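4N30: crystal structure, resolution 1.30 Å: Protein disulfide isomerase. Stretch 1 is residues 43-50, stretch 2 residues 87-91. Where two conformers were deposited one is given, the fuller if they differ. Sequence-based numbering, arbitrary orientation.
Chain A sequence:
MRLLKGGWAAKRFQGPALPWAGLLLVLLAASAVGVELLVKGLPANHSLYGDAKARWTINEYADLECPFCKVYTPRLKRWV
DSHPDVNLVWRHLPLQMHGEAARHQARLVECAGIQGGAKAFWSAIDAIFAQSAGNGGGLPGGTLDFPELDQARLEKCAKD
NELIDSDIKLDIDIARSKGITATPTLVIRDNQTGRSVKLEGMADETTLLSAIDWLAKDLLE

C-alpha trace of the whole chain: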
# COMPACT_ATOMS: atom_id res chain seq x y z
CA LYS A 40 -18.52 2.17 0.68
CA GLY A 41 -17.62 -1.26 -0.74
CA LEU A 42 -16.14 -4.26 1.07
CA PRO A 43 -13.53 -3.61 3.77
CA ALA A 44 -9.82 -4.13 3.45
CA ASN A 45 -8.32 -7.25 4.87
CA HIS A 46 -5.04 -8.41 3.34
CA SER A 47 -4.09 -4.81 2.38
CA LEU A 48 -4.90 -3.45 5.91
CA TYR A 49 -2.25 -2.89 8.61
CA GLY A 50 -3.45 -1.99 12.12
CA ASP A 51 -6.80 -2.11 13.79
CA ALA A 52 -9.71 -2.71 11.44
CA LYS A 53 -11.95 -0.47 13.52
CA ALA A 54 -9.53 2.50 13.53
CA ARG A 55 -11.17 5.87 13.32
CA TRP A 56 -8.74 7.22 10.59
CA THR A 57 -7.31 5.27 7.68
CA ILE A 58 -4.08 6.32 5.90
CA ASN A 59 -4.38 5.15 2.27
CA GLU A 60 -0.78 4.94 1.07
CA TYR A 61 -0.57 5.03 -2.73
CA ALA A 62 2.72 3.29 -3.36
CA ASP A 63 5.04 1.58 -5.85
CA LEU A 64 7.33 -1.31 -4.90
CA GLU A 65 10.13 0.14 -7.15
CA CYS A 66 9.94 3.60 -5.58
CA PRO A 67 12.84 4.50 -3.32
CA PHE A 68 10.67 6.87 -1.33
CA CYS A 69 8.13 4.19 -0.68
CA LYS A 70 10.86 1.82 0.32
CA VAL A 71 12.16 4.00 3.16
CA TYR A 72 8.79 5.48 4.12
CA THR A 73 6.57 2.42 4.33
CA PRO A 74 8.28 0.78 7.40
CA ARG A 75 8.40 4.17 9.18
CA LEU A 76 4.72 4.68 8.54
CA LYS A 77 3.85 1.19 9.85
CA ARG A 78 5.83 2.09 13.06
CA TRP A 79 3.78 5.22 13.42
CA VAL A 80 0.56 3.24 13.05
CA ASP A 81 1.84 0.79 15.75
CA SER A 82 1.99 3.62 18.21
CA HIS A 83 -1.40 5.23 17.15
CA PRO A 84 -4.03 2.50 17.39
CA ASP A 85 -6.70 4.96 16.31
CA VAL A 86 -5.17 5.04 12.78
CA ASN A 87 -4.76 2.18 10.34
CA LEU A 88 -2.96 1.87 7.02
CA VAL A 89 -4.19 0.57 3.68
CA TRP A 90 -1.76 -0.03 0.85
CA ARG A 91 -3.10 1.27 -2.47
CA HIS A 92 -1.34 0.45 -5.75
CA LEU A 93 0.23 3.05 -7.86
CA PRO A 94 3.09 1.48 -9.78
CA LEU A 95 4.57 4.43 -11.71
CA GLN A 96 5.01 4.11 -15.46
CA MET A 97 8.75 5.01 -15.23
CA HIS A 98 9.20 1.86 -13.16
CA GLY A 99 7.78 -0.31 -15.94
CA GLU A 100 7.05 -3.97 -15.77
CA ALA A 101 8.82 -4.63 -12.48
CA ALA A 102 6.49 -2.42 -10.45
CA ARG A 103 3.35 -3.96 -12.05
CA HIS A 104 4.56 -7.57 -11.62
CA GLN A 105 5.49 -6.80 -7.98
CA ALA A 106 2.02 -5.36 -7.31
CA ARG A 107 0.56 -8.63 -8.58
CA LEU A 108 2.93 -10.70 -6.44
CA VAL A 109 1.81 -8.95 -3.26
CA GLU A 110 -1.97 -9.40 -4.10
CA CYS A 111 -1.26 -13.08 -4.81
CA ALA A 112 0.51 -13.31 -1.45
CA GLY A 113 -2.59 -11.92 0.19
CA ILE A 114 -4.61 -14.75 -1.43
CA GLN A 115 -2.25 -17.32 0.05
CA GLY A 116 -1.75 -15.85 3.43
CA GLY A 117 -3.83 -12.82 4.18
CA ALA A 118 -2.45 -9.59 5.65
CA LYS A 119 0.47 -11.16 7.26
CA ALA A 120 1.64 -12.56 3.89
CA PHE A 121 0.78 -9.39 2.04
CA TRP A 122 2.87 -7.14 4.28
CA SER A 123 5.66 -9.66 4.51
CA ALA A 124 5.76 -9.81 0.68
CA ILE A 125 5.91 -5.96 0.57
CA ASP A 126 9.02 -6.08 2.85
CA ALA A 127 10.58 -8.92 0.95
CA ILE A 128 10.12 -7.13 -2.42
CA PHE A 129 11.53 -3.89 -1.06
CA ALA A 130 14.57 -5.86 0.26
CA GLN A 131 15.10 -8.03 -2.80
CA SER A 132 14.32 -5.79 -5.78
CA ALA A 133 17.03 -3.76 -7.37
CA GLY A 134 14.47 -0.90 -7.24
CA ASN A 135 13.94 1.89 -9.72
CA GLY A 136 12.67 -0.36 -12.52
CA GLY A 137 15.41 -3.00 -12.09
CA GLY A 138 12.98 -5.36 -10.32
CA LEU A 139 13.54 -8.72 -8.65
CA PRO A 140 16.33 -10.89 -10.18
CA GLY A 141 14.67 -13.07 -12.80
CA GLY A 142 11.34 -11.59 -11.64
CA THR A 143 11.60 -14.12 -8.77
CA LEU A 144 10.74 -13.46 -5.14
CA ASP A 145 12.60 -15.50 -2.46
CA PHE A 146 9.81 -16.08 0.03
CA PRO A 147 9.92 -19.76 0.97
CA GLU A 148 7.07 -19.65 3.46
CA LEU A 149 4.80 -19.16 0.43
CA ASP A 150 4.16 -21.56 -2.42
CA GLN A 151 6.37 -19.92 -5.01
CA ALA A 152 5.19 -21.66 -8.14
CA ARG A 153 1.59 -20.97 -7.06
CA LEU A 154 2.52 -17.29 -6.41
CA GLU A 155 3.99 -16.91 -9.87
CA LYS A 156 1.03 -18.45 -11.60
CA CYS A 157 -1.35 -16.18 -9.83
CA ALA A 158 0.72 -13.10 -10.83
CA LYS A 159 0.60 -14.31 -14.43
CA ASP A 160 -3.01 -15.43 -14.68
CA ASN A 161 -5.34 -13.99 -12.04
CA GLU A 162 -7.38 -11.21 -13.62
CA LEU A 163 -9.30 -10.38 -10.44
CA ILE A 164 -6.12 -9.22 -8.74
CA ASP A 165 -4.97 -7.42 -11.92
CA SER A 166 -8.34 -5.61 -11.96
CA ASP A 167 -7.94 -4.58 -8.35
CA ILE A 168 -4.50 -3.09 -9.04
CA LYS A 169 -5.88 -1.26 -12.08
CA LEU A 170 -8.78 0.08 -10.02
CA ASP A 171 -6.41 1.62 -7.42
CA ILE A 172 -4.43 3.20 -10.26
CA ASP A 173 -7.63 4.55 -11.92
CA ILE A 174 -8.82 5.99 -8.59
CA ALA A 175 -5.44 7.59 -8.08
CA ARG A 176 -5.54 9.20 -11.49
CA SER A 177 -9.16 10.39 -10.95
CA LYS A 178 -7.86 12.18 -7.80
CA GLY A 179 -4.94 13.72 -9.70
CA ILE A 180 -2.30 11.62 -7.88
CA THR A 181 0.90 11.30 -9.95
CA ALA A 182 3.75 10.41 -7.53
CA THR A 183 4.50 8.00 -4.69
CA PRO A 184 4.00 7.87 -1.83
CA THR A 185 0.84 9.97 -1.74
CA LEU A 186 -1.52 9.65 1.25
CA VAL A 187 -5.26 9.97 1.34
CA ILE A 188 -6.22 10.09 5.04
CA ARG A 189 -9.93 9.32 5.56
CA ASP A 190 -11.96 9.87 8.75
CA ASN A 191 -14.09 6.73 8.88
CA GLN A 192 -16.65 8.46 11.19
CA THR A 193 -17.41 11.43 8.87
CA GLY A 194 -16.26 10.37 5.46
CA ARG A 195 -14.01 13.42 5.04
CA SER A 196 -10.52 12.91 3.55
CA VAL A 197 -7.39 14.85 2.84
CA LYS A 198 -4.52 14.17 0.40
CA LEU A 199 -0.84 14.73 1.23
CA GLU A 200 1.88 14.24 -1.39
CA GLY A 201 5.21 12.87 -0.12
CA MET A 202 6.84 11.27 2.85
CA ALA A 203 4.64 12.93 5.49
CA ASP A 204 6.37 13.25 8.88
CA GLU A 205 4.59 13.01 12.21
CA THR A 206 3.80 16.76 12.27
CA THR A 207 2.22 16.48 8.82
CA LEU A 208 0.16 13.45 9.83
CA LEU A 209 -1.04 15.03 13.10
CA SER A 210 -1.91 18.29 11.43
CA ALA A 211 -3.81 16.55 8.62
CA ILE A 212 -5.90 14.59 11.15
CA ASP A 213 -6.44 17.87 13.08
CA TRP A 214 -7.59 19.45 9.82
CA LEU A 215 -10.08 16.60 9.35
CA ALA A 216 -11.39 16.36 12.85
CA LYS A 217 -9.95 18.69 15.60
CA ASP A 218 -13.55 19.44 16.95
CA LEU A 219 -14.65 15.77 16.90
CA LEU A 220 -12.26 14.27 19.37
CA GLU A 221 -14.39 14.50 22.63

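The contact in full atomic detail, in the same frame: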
# COMPACT_ATOMS: atom_id res chain seq x y z
N PRO A 43 -14.75 -4.04 3.09
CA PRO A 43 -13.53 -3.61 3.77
C PRO A 43 -12.27 -4.39 3.40
O PRO A 43 -12.28 -5.56 2.90
CB PRO A 43 -13.85 -3.83 5.25
CG PRO A 43 -14.77 -5.01 5.23
CD PRO A 43 -15.63 -4.83 4.00
N ALA A 44 -11.19 -3.66 3.64
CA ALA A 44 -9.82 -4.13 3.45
C ALA A 44 -9.53 -5.24 4.48
O ALA A 44 -9.95 -5.21 5.65
CB ALA A 44 -8.82 -2.98 3.60
N ASN A 45 -8.78 -6.20 4.00
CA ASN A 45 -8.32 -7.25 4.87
C ASN A 45 -6.82 -7.43 4.63
O ASN A 45 -6.00 -6.93 5.39
CB ASN A 45 -9.15 -8.51 4.70
CG ASN A 45 -8.68 -9.63 5.57
OD1 ASN A 45 -7.62 -9.59 6.16
ND2 ASN A 45 -9.52 -10.65 5.72
N HIS A 46 -6.44 -8.11 3.53
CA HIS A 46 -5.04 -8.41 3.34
C HIS A 46 -4.20 -7.12 3.12
O HIS A 46 -3.06 -7.15 3.49
CB HIS A 46 -4.78 -9.37 2.17
CG HIS A 46 -5.29 -8.92 0.85
ND1 HIS A 46 -4.52 -8.31 -0.12
CD2 HIS A 46 -6.58 -9.04 0.29
CE1 HIS A 46 -5.30 -8.10 -1.24
NE2 HIS A 46 -6.56 -8.54 -0.98
N SER A 47 -4.83 -6.06 2.59
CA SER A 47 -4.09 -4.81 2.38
C SER A 47 -4.11 -3.86 3.56
O SER A 47 -3.58 -2.72 3.42
CB SER A 47 -4.65 -4.15 1.09
OG SER A 47 -6.02 -3.82 1.27
N LEU A 48 -4.68 -4.26 4.68
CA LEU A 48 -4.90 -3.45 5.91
C LEU A 48 -3.81 -3.76 6.91
O LEU A 48 -3.54 -4.94 7.16
CB LEU A 48 -6.20 -3.89 6.64
CG LEU A 48 -6.43 -3.28 8.05
CD1 LEU A 48 -6.59 -1.77 8.01
CD2 LEU A 48 -7.64 -3.93 8.68
N TYR A 49 -3.18 -2.73 7.51
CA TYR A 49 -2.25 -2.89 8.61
C TYR A 49 -2.79 -2.07 9.74
O TYR A 49 -3.10 -0.88 9.60
CB TYR A 49 -0.87 -2.39 8.17
CG TYR A 49 0.17 -2.58 9.22
CD1 TYR A 49 0.76 -3.85 9.44
CD2 TYR A 49 0.52 -1.53 10.06
CE1 TYR A 49 1.68 -3.99 10.50
CE2 TYR A 49 1.43 -1.66 11.15
CZ TYR A 49 1.98 -2.93 11.29
OH TYR A 49 2.88 -3.15 12.31
N GLY A 50 -2.89 -2.69 10.94
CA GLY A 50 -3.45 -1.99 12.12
C GLY A 50 -4.85 -2.44 12.43
O GLY A 50 -5.35 -3.43 11.89
N ASN A 87 -5.26 3.37 11.04
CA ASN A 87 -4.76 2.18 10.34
C ASN A 87 -4.24 2.61 8.99
O ASN A 87 -4.20 3.80 8.65
CB ASN A 87 -5.84 1.07 10.32
CG ASN A 87 -7.01 1.43 9.49
OD1 ASN A 87 -7.00 2.24 8.60
ND2 ASN A 87 -8.12 0.74 9.80
N LEU A 88 -3.70 1.63 8.28
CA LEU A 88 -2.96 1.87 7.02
C LEU A 88 -3.46 0.92 5.97
O LEU A 88 -3.57 -0.30 6.25
CB LEU A 88 -1.42 1.61 7.30
CG LEU A 88 -0.54 1.54 6.07
CD1 LEU A 88 -0.44 2.91 5.37
CD2 LEU A 88 0.88 1.19 6.49
N VAL A 89 -3.82 1.42 4.79
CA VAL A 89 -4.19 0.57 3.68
C VAL A 89 -3.31 0.81 2.52
O VAL A 89 -3.12 2.01 2.11
CB VAL A 89 -5.69 0.75 3.30
CG1 VAL A 89 -6.00 -0.05 2.06
CG2 VAL A 89 -6.59 0.34 4.49
N TRP A 90 -2.62 -0.21 2.00
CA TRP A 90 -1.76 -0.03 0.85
C TRP A 90 -2.65 0.14 -0.37
O TRP A 90 -3.50 -0.77 -0.59
CB TRP A 90 -0.89 -1.28 0.67
CG TRP A 90 0.00 -1.28 -0.57
CD1 TRP A 90 -0.33 -1.63 -1.86
CD2 TRP A 90 1.40 -0.90 -0.63
NE1 TRP A 90 0.74 -1.55 -2.66
CE2 TRP A 90 1.83 -1.13 -1.97
CE3 TRP A 90 2.32 -0.48 0.35
CZ2 TRP A 90 3.14 -0.91 -2.37
CZ3 TRP A 90 3.64 -0.30 -0.06
CH2 TRP A 90 4.02 -0.52 -1.41
N ARG A 91 -2.42 1.13 -1.20
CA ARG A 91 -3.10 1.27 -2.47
C ARG A 91 -2.07 1.25 -3.56
O ARG A 91 -1.02 1.89 -3.49
CB ARG A 91 -3.88 2.60 -2.50
CG ARG A 91 -4.87 2.81 -1.33
CD ARG A 91 -5.90 1.73 -1.19
NE ARG A 91 -6.77 1.93 -2.27
CZ ARG A 91 -7.80 2.79 -2.30
NH1 ARG A 91 -8.10 3.59 -1.28
NH2 ARG A 91 -8.51 2.88 -3.43

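A short antiparallel pairing needs few residues to fix the places of many side chains, and this contact in a protein disulfide isomerase is a compact example. Residues 87-91 are part of a longer strand; against them the first stretch contributes only a brief strand around Leu-48 and Tyr-49, delivered by a type I turn from Asn-45 to Leu-48 that is closed by the bond from Leu-48 N to Asn-45 O (3.1 Å).

Tyr-49 and Leu-88 form the hydrogen-bonded pair: Tyr-49 N donates to Leu-88 O at 2.8 Å, nearly straight at 168°, and Leu-88 N returns a bond to Tyr-49 O at 2.9 Å. A third bond, from Trp-90 N to Ser-47 O (3.0 Å), extends the ladder into the turn. Leu-48 and Val-89 face each other between these bonds as a non-hydrogen-bonded pair, and here the alpha carbons supply the polar contacts: Val-89 CA lies 3.4 Å from Ser-47 O, and Leu-48 CA lies 3.4 Å from Leu-88 O, both in CA-H...O geometry.

The register then sorts the side chains. Leu-48 and Val-89 share one face of the sheet, Tyr-49 and Leu-88 the other. Leu-48, with chi1 t and chi2 p, brings its end nearer the neighbouring strand: CD1 reaches 4.1 Å from Val-89 CG2 and 3.4 Å from Asn-87 ND2. This is one of two deposited conformers, so the packing describes that conformer. Val-89 CG2 also meets Ala-44 CB at 4.1 Å, so a single methyl touches both a strand residue and one ahead of the turn. The other methyl, Val-89 CG1, is 3.9 Å from Ser-47 OG, the serine being in its p rotamer.

On the opposite face, Tyr-49 and Leu-88 both have chi1 near t. Their CB atoms approach to 4.1 Å, but the tyrosine ring leads away from the other stretch, and its hydroxyl is hydrogen-bonded elsewhere in the structure. Trp-90 behaves similarly: its CA-to-CB bond points sideways and the indole leads away, leaving its backbone to make the hydrogen bond.

At the end of the pairing Asn-87, in the p rotamer, directs CB toward the first stretch, 3.4 Å from Tyr-49 O. Opposite it sits Gly-50, where an ideal CB would come within a tight 3.3 Å of Asn-87 CB. Its backbone angles, 104/-166, would also jam that CB against the carbonyl O of Tyr-49, which by itself calls for glycine.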